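Local structure of TatD-related deoxyribonuclease (1J6O) at residues L211-P222 with N228-V237. The protein is probably a metal-dependent deoxyribonuclease of the TatD family, hydrolysing ester bonds in DNA. Residues are numbered along the deposited sequence; the frame is centred on the assembly and turned at random.
Sequences LETDCPFLPPQP and NEPKYLKYVV
Asn-228 reaches into the loop 213-219 and is gripped there through its backbone and its side chain. Its N donates to Pro-216 O at 3.0 Å, from above the carbonyl plane. With CG anti to the backbone N (chi1 -167°), the amide extends into the loop. Asn-228 ND2 then donates to Phe-217 O at 2.8 Å, with that oxygen nearly in the amide plane. Thr-213 O lies 2.9 Å from Asn-228 ND2. OD1 accepts a weak bond from Glu-229 N. Pro-219 CA packs against the amide carbon, and Pro-220 CD sits 3.4 Å from Asn-228 OD1. Without this amide, as with an alanine here, Phe-217 O is likely to lose its side-chain donor and the loop to become freer to shift. Thr-213 OG1 accepts from Cys-215 N in an ST turn and is also hydrogen-bonded to Asp-15 OD2.

Pro-220 and Pro-222 meet the two tyrosines. Pro-222 CG lies over the ring of Tyr-235, 3.8 Å from its centroid, in a CH-pi contact. Lys-234 CG lies over the opposite face, offset toward the rim. Pro-220 CG packs on Tyr-232 CB at 3.7 Å.

The deeper packing is aliphatic. Leu-233 CD1 meets Thr-213 CG2 at 3.7 Å and also touches Leu-211 CB. Leu-211 CD2 touches both Val-236 CG1 and Val-237 CG2, and Leu-211 CD1 presses on Val-237 CG2 at 3.5 Å, tighter than usual. Met-13 of strand 13-18 touches this cluster.

The contact folds the loop after strand 209-211 back onto the start of helix 233-244. This is a beta-to-alpha loop of a TIM-barrel fold, and it carries Asp-214, a predicted ligand of the first of two divalent metal sites.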
ATOM      1  N   LEU A 211      -3.622  -0.620  -7.536  1.00  6.38           N
ATOM      2  CA  LEU A 211      -3.778  -2.038  -7.212  1.00  7.10           C
ATOM      3  C   LEU A 211      -2.761  -2.465  -6.171  1.00  9.59           C
ATOM      4  O   LEU A 211      -1.720  -1.814  -5.983  1.00  8.48           O
ATOM      5  CB  LEU A 211      -3.510  -2.888  -8.450  1.00  8.56           C
ATOM      6  CG  LEU A 211      -4.190  -2.502  -9.758  1.00 11.43           C
ATOM      7  CD1 LEU A 211      -3.484  -3.235 -10.902  1.00 11.88           C
ATOM      8  CD2 LEU A 211      -5.679  -2.871  -9.703  1.00 13.64           C
ATOM      9  N   GLU A 212      -3.064  -3.554  -5.477  1.00  7.91           N
ATOM     10  CA  GLU A 212      -2.134  -4.046  -4.488  1.00 10.38           C
ATOM     11  C   GLU A 212      -2.493  -5.496  -4.199  1.00 11.59           C
ATOM     12  O   GLU A 212      -3.608  -5.943  -4.508  1.00 10.34           O
ATOM     13  CB  GLU A 212      -2.230  -3.239  -3.199  1.00 12.74           C
ATOM     14  CG  GLU A 212      -3.451  -3.589  -2.336  1.00 14.27           C
ATOM     15  CD  GLU A 212      -3.426  -2.838  -1.023  1.00 17.09           C
ATOM     16  OE1 GLU A 212      -3.686  -1.625  -1.069  1.00 17.04           O
ATOM     17  OE2 GLU A 212      -3.111  -3.448   0.036  1.00 17.29           O
ATOM     18  N   THR A 213      -1.529  -6.243  -3.666  1.00 11.52           N
ATOM     19  CA  THR A 213      -1.780  -7.631  -3.326  1.00 10.74           C
ATOM     20  C   THR A 213      -1.677  -7.800  -1.817  1.00 12.15           C
ATOM     21  O   THR A 213      -2.382  -8.622  -1.241  1.00  9.46           O
ATOM     22  CB  THR A 213      -0.715  -8.620  -3.881  1.00 12.89           C
ATOM     23  OG1 THR A 213       0.584  -8.249  -3.378  1.00 12.87           O
ATOM     24  CG2 THR A 213      -0.714  -8.643  -5.396  1.00 13.73           C
ATOM     25  N   ASP A 214      -0.819  -7.006  -1.178  1.00  9.43           N
ATOM     26  CA  ASP A 214      -0.595  -7.105   0.252  1.00 11.62           C
ATOM     27  C   ASP A 214      -0.019  -8.535   0.442  1.00  7.83           C
ATOM     28  O   ASP A 214      -0.147  -9.144   1.510  1.00  7.85           O
ATOM     29  CB  ASP A 214      -1.895  -6.931   1.058  1.00 15.25           C
ATOM     30  CG  ASP A 214      -1.629  -6.649   2.538  1.00 22.54           C
ATOM     31  OD1 ASP A 214      -0.482  -6.257   2.899  1.00 21.92           O
ATOM     32  OD2 ASP A 214      -2.578  -6.810   3.346  1.00 27.06           O
ATOM     33  N   CYS A 215       0.628  -9.076  -0.599  1.00  7.80           N
ATOM     34  CA  CYS A 215       1.195 -10.435  -0.489  1.00  7.77           C
ATOM     35  C   CYS A 215       2.149 -10.512   0.719  1.00  9.01           C
ATOM     36  O   CYS A 215       2.890  -9.567   0.987  1.00  9.27           O
ATOM     37  CB  CYS A 215       1.910 -10.826  -1.790  1.00  9.79           C
ATOM     38  SG  CYS A 215       3.355  -9.833  -2.254  1.00 10.47           S
ATOM     39  N   PRO A 216       2.228 -11.676   1.389  1.00  8.36           N
ATOM     40  CA  PRO A 216       1.497 -12.921   1.089  1.00  9.34           C
ATOM     41  C   PRO A 216       0.038 -12.990   1.510  1.00 10.09           C
ATOM     42  O   PRO A 216      -0.613 -14.016   1.319  1.00 13.55           O
ATOM     43  CB  PRO A 216       2.316 -13.961   1.834  1.00  8.40           C
ATOM     44  CG  PRO A 216       2.605 -13.214   3.161  1.00  8.39           C
ATOM     45  CD  PRO A 216       3.049 -11.827   2.611  1.00  8.57           C
ATOM     46  N   PHE A 217      -0.486 -11.918   2.074  1.00 10.70           N
ATOM     47  CA  PHE A 217      -1.877 -11.922   2.524  1.00 12.62           C
ATOM     48  C   PHE A 217      -2.999 -11.707   1.477  1.00 12.86           C
ATOM     49  O   PHE A 217      -2.726 -11.291   0.352  1.00 11.64           O
ATOM     50  CB  PHE A 217      -2.100 -10.827   3.572  1.00 14.39           C
ATOM     51  CG  PHE A 217      -1.055 -10.742   4.647  1.00 17.54           C
ATOM     52  CD1 PHE A 217      -0.739 -11.838   5.434  1.00 18.93           C
ATOM     53  CD2 PHE A 217      -0.361  -9.543   4.832  1.00 19.41           C
ATOM     54  CE1 PHE A 217       0.278 -11.757   6.406  1.00 21.63           C
ATOM     55  CE2 PHE A 217       0.639  -9.450   5.782  1.00 20.06           C
ATOM     56  CZ  PHE A 217       0.966 -10.558   6.573  1.00 21.96           C
ATOM     57  N   LEU A 218      -4.221 -12.051   1.887  1.00 13.29           N
ATOM     58  CA  LEU A 218      -5.417 -11.879   1.079  1.00 13.98           C
ATOM     59  C   LEU A 218      -5.388 -12.152  -0.414  1.00 14.72           C
ATOM     60  O   LEU A 218      -5.519 -11.226  -1.245  1.00 13.94           O
ATOM     61  CB  LEU A 218      -5.863 -10.436   1.269  1.00 17.72           C
ATOM     62  CG  LEU A 218      -5.948  -9.957   2.718  1.00 18.57           C
ATOM     63  CD1 LEU A 218      -6.045  -8.412   2.791  1.00 21.29           C
ATOM     64  CD2 LEU A 218      -7.163 -10.592   3.349  1.00 19.18           C
ATOM     65  N   PRO A 219      -5.270 -13.418  -0.799  1.00 13.37           N
ATOM     66  CA  PRO A 219      -5.213 -13.859  -2.192  1.00 13.46           C
ATOM     67  C   PRO A 219      -6.566 -13.635  -2.852  1.00 14.03           C
ATOM     68  O   PRO A 219      -7.574 -13.551  -2.149  1.00 11.99           O
ATOM     69  CB  PRO A 219      -4.864 -15.317  -2.042  1.00 14.59           C
ATOM     70  CG  PRO A 219      -5.543 -15.719  -0.696  1.00 14.13           C
ATOM     71  CD  PRO A 219      -5.144 -14.543   0.143  1.00 14.35           C
ATOM     72  N   PRO A 220      -6.594 -13.439  -4.190  1.00 13.09           N
ATOM     73  CA  PRO A 220      -7.899 -13.234  -4.831  1.00 15.62           C
ATOM     74  C   PRO A 220      -8.655 -14.563  -4.849  1.00 17.77           C
ATOM     75  O   PRO A 220      -8.048 -15.638  -4.715  1.00 18.03           O
ATOM     76  CB  PRO A 220      -7.548 -12.712  -6.234  1.00 13.95           C
ATOM     77  CG  PRO A 220      -6.180 -13.222  -6.482  1.00 12.11           C
ATOM     78  CD  PRO A 220      -5.491 -13.150  -5.128  1.00 12.18           C
ATOM     79  N   GLN A 221      -9.972 -14.470  -5.022  1.00 20.30           N
ATOM     80  CA  GLN A 221     -10.880 -15.623  -5.048  1.00 23.75           C
ATOM     81  C   GLN A 221     -10.417 -16.974  -5.573  1.00 23.84           C
ATOM     82  O   GLN A 221     -10.514 -17.985  -4.862  1.00 25.99           O
ATOM     83  CB  GLN A 221     -12.172 -15.251  -5.762  1.00 25.62           C
ATOM     84  CG  GLN A 221     -13.291 -16.234  -5.485  1.00 27.42           C
ATOM     85  CD  GLN A 221     -13.498 -16.473  -4.003  1.00 26.49           C
ATOM     86  OE1 GLN A 221     -13.178 -15.626  -3.174  1.00 27.49           O
ATOM     87  NE2 GLN A 221     -14.058 -17.627  -3.664  1.00 28.37           N
ATOM     88  N   PRO A 222      -9.924 -17.029  -6.817  1.00 24.06           N
ATOM     89  CA  PRO A 222      -9.493 -18.342  -7.299  1.00 24.00           C
ATOM     90  C   PRO A 222      -8.373 -18.980  -6.502  1.00 23.77           C
ATOM     91  O   PRO A 222      -8.073 -20.156  -6.699  1.00 24.47           O
ATOM     92  CB  PRO A 222      -9.084 -18.075  -8.746  1.00 25.31           C
ATOM     93  CG  PRO A 222      -8.673 -16.649  -8.734  1.00 25.20           C
ATOM     94  CD  PRO A 222      -9.670 -15.980  -7.819  1.00 23.55           C
ATOM     95  N   ASN A 228      -0.503 -15.379  -1.351  1.00 10.49           N
ATOM     96  CA  ASN A 228      -0.793 -14.420  -2.426  1.00  9.56           C
ATOM     97  C   ASN A 228       0.556 -13.937  -2.974  1.00 10.46           C
ATOM     98  O   ASN A 228       1.566 -14.025  -2.283  1.00 10.60           O
ATOM     99  CB  ASN A 228      -1.566 -13.251  -1.825  1.00  8.12           C
ATOM    100  CG  ASN A 228      -2.211 -12.347  -2.874  1.00  8.62           C
ATOM    101  OD1 ASN A 228      -2.250 -12.672  -4.051  1.00  8.01           O
ATOM    102  ND2 ASN A 228      -2.734 -11.207  -2.423  1.00  8.86           N
ATOM    103  N   GLU A 229       0.581 -13.496  -4.230  1.00 10.35           N
ATOM    104  CA  GLU A 229       1.805 -12.991  -4.851  1.00 10.25           C
ATOM    105  C   GLU A 229       1.400 -12.036  -5.966  1.00 10.53           C
ATOM    106  O   GLU A 229       0.247 -12.094  -6.450  1.00  9.97           O
ATOM    107  CB  GLU A 229       2.691 -14.124  -5.362  1.00 12.21           C
ATOM    108  CG  GLU A 229       2.066 -15.002  -6.404  1.00 14.81           C
ATOM    109  CD  GLU A 229       3.036 -16.057  -6.851  1.00 18.16           C
ATOM    110  OE1 GLU A 229       3.891 -15.727  -7.702  1.00 17.03           O
ATOM    111  OE2 GLU A 229       2.959 -17.196  -6.323  1.00 20.95           O
ATOM    112  N   PRO A 230       2.335 -11.168  -6.416  1.00  9.48           N
ATOM    113  CA  PRO A 230       2.080 -10.179  -7.465  1.00 11.56           C
ATOM    114  C   PRO A 230       1.397 -10.616  -8.740  1.00 14.69           C
ATOM    115  O   PRO A 230       0.515  -9.910  -9.212  1.00 14.13           O
ATOM    116  CB  PRO A 230       3.458  -9.581  -7.731  1.00  9.89           C
ATOM    117  CG  PRO A 230       4.070  -9.610  -6.353  1.00 10.30           C
ATOM    118  CD  PRO A 230       3.716 -11.032  -5.924  1.00  9.54           C
ATOM    119  N   LYS A 231       1.775 -11.760  -9.304  1.00 14.74           N
ATOM    120  CA  LYS A 231       1.119 -12.172 -10.545  1.00 17.52           C
ATOM    121  C   LYS A 231      -0.382 -12.433 -10.414  1.00 18.63           C
ATOM    122  O   LYS A 231      -1.082 -12.498 -11.426  1.00 20.82           O
ATOM    123  CB  LYS A 231       1.797 -13.409 -11.125  1.00 19.47           C
ATOM    124  CG  LYS A 231       1.520 -14.670 -10.352  1.00 20.20           C
ATOM    125  CD  LYS A 231       2.240 -15.848 -10.981  1.00 23.58           C
ATOM    126  CE  LYS A 231       1.967 -17.107 -10.186  1.00 24.99           C
ATOM    127  NZ  LYS A 231       2.761 -18.256 -10.711  1.00 28.35           N
ATOM    128  N   TYR A 232      -0.888 -12.590  -9.192  1.00 16.00           N
ATOM    129  CA  TYR A 232      -2.312 -12.836  -9.030  1.00 13.82           C
ATOM    130  C   TYR A 232      -3.069 -11.536  -9.120  1.00 13.21           C
ATOM    131  O   TYR A 232      -4.284 -11.519  -8.997  1.00 12.44           O
ATOM    132  CB  TYR A 232      -2.642 -13.482  -7.689  1.00 15.17           C
ATOM    133  CG  TYR A 232      -2.096 -14.882  -7.514  1.00 14.23           C
ATOM    134  CD1 TYR A 232      -1.789 -15.685  -8.623  1.00 16.71           C
ATOM    135  CD2 TYR A 232      -1.912 -15.411  -6.244  1.00 14.03           C
ATOM    136  CE1 TYR A 232      -1.309 -16.984  -8.450  1.00 16.84           C
ATOM    137  CE2 TYR A 232      -1.433 -16.698  -6.061  1.00 14.99           C
ATOM    138  CZ  TYR A 232      -1.137 -17.480  -7.163  1.00 18.32           C
ATOM    139  OH  TYR A 232      -0.681 -18.764  -6.980  1.00 20.50           O
ATOM    140  N   LEU A 233      -2.348 -10.440  -9.326  1.00 13.36           N
ATOM    141  CA  LEU A 233      -2.989  -9.146  -9.427  1.00 13.95           C
ATOM    142  C   LEU A 233      -3.942  -9.129 -10.634  1.00 13.57           C
ATOM    143  O   LEU A 233      -4.899  -8.350 -10.662  1.00 12.37           O
ATOM    144  CB  LEU A 233      -1.908  -8.074  -9.568  1.00 17.25           C
ATOM    145  CG  LEU A 233      -2.150  -6.681  -9.020  1.00 18.26           C
ATOM    146  CD1 LEU A 233      -2.850  -6.729  -7.668  1.00 16.55           C
ATOM    147  CD2 LEU A 233      -0.802  -5.958  -8.969  1.00 18.47           C
ATOM    148  N   LYS A 234      -3.681  -9.986 -11.626  1.00 12.52           N
ATOM    149  CA  LYS A 234      -4.545 -10.026 -12.814  1.00 13.79           C
ATOM    150  C   LYS A 234      -6.034 -10.232 -12.514  1.00 13.05           C
ATOM    151  O   LYS A 234      -6.889  -9.713 -13.226  1.00 12.14           O
ATOM    152  CB  LYS A 234      -4.074 -11.117 -13.783  1.00 16.68           C
ATOM    153  CG  LYS A 234      -4.153 -12.510 -13.221  1.00 20.39           C
ATOM    154  CD  LYS A 234      -3.270 -13.481 -14.014  1.00 27.14           C
ATOM    155  CE  LYS A 234      -3.880 -13.881 -15.332  1.00 29.40           C
ATOM    156  NZ  LYS A 234      -4.018 -12.727 -16.255  1.00 34.20           N
ATOM    157  N   TYR A 235      -6.335 -11.004 -11.479  1.00 11.34           N
ATOM    158  CA  TYR A 235      -7.704 -11.285 -11.083  1.00 12.05           C
ATOM    159  C   TYR A 235      -8.354 -10.068 -10.494  1.00 12.33           C
ATOM    160  O   TYR A 235      -9.576  -9.898 -10.624  1.00 11.54           O
ATOM    161  CB  TYR A 235      -7.728 -12.452 -10.079  1.00 13.32           C
ATOM    162  CG  TYR A 235      -7.155 -13.713 -10.692  1.00 15.62           C
ATOM    163  CD1 TYR A 235      -7.850 -14.410 -11.674  1.00 16.20           C
ATOM    164  CD2 TYR A 235      -5.874 -14.147 -10.360  1.00 16.26           C
ATOM    165  CE1 TYR A 235      -7.276 -15.507 -12.325  1.00 19.72           C
ATOM    166  CE2 TYR A 235      -5.296 -15.229 -10.996  1.00 19.84           C
ATOM    167  CZ  TYR A 235      -5.994 -15.902 -11.979  1.00 20.03           C
ATOM    168  OH  TYR A 235      -5.375 -16.949 -12.619  1.00 23.62           O
ATOM    169  N   VAL A 236      -7.545  -9.221  -9.852  1.00  9.96           N
ATOM    170  CA  VAL A 236      -8.064  -7.997  -9.242  1.00  9.85           C
ATOM    171  C   VAL A 236      -8.452  -7.049 -10.372  1.00 11.28           C
ATOM    172  O   VAL A 236      -9.500  -6.396 -10.317  1.00 10.44           O
ATOM    173  CB  VAL A 236      -6.992  -7.328  -8.316  1.00  9.88           C
ATOM    174  CG1 VAL A 236      -7.476  -5.949  -7.816  1.00  9.29           C
ATOM    175  CG2 VAL A 236      -6.739  -8.261  -7.111  1.00  8.23           C
ATOM    176  N   VAL A 237      -7.587  -6.955 -11.376  1.00 10.74           N
ATOM    177  CA  VAL A 237      -7.849  -6.093 -12.509  1.00 12.64           C
ATOM    178  C   VAL A 237      -9.113  -6.600 -13.246  1.00 15.14           C
ATOM    179  O   VAL A 237      -9.984  -5.816 -13.647  1.00 14.06           O
ATOM    180  CB  VAL A 237      -6.653  -6.112 -13.482  1.00 12.52           C
ATOM    181  CG1 VAL A 237      -7.070  -5.530 -14.841  1.00 12.87           C
ATOM    182  CG2 VAL A 237      -5.480  -5.309 -12.890  1.00  8.86           C
TER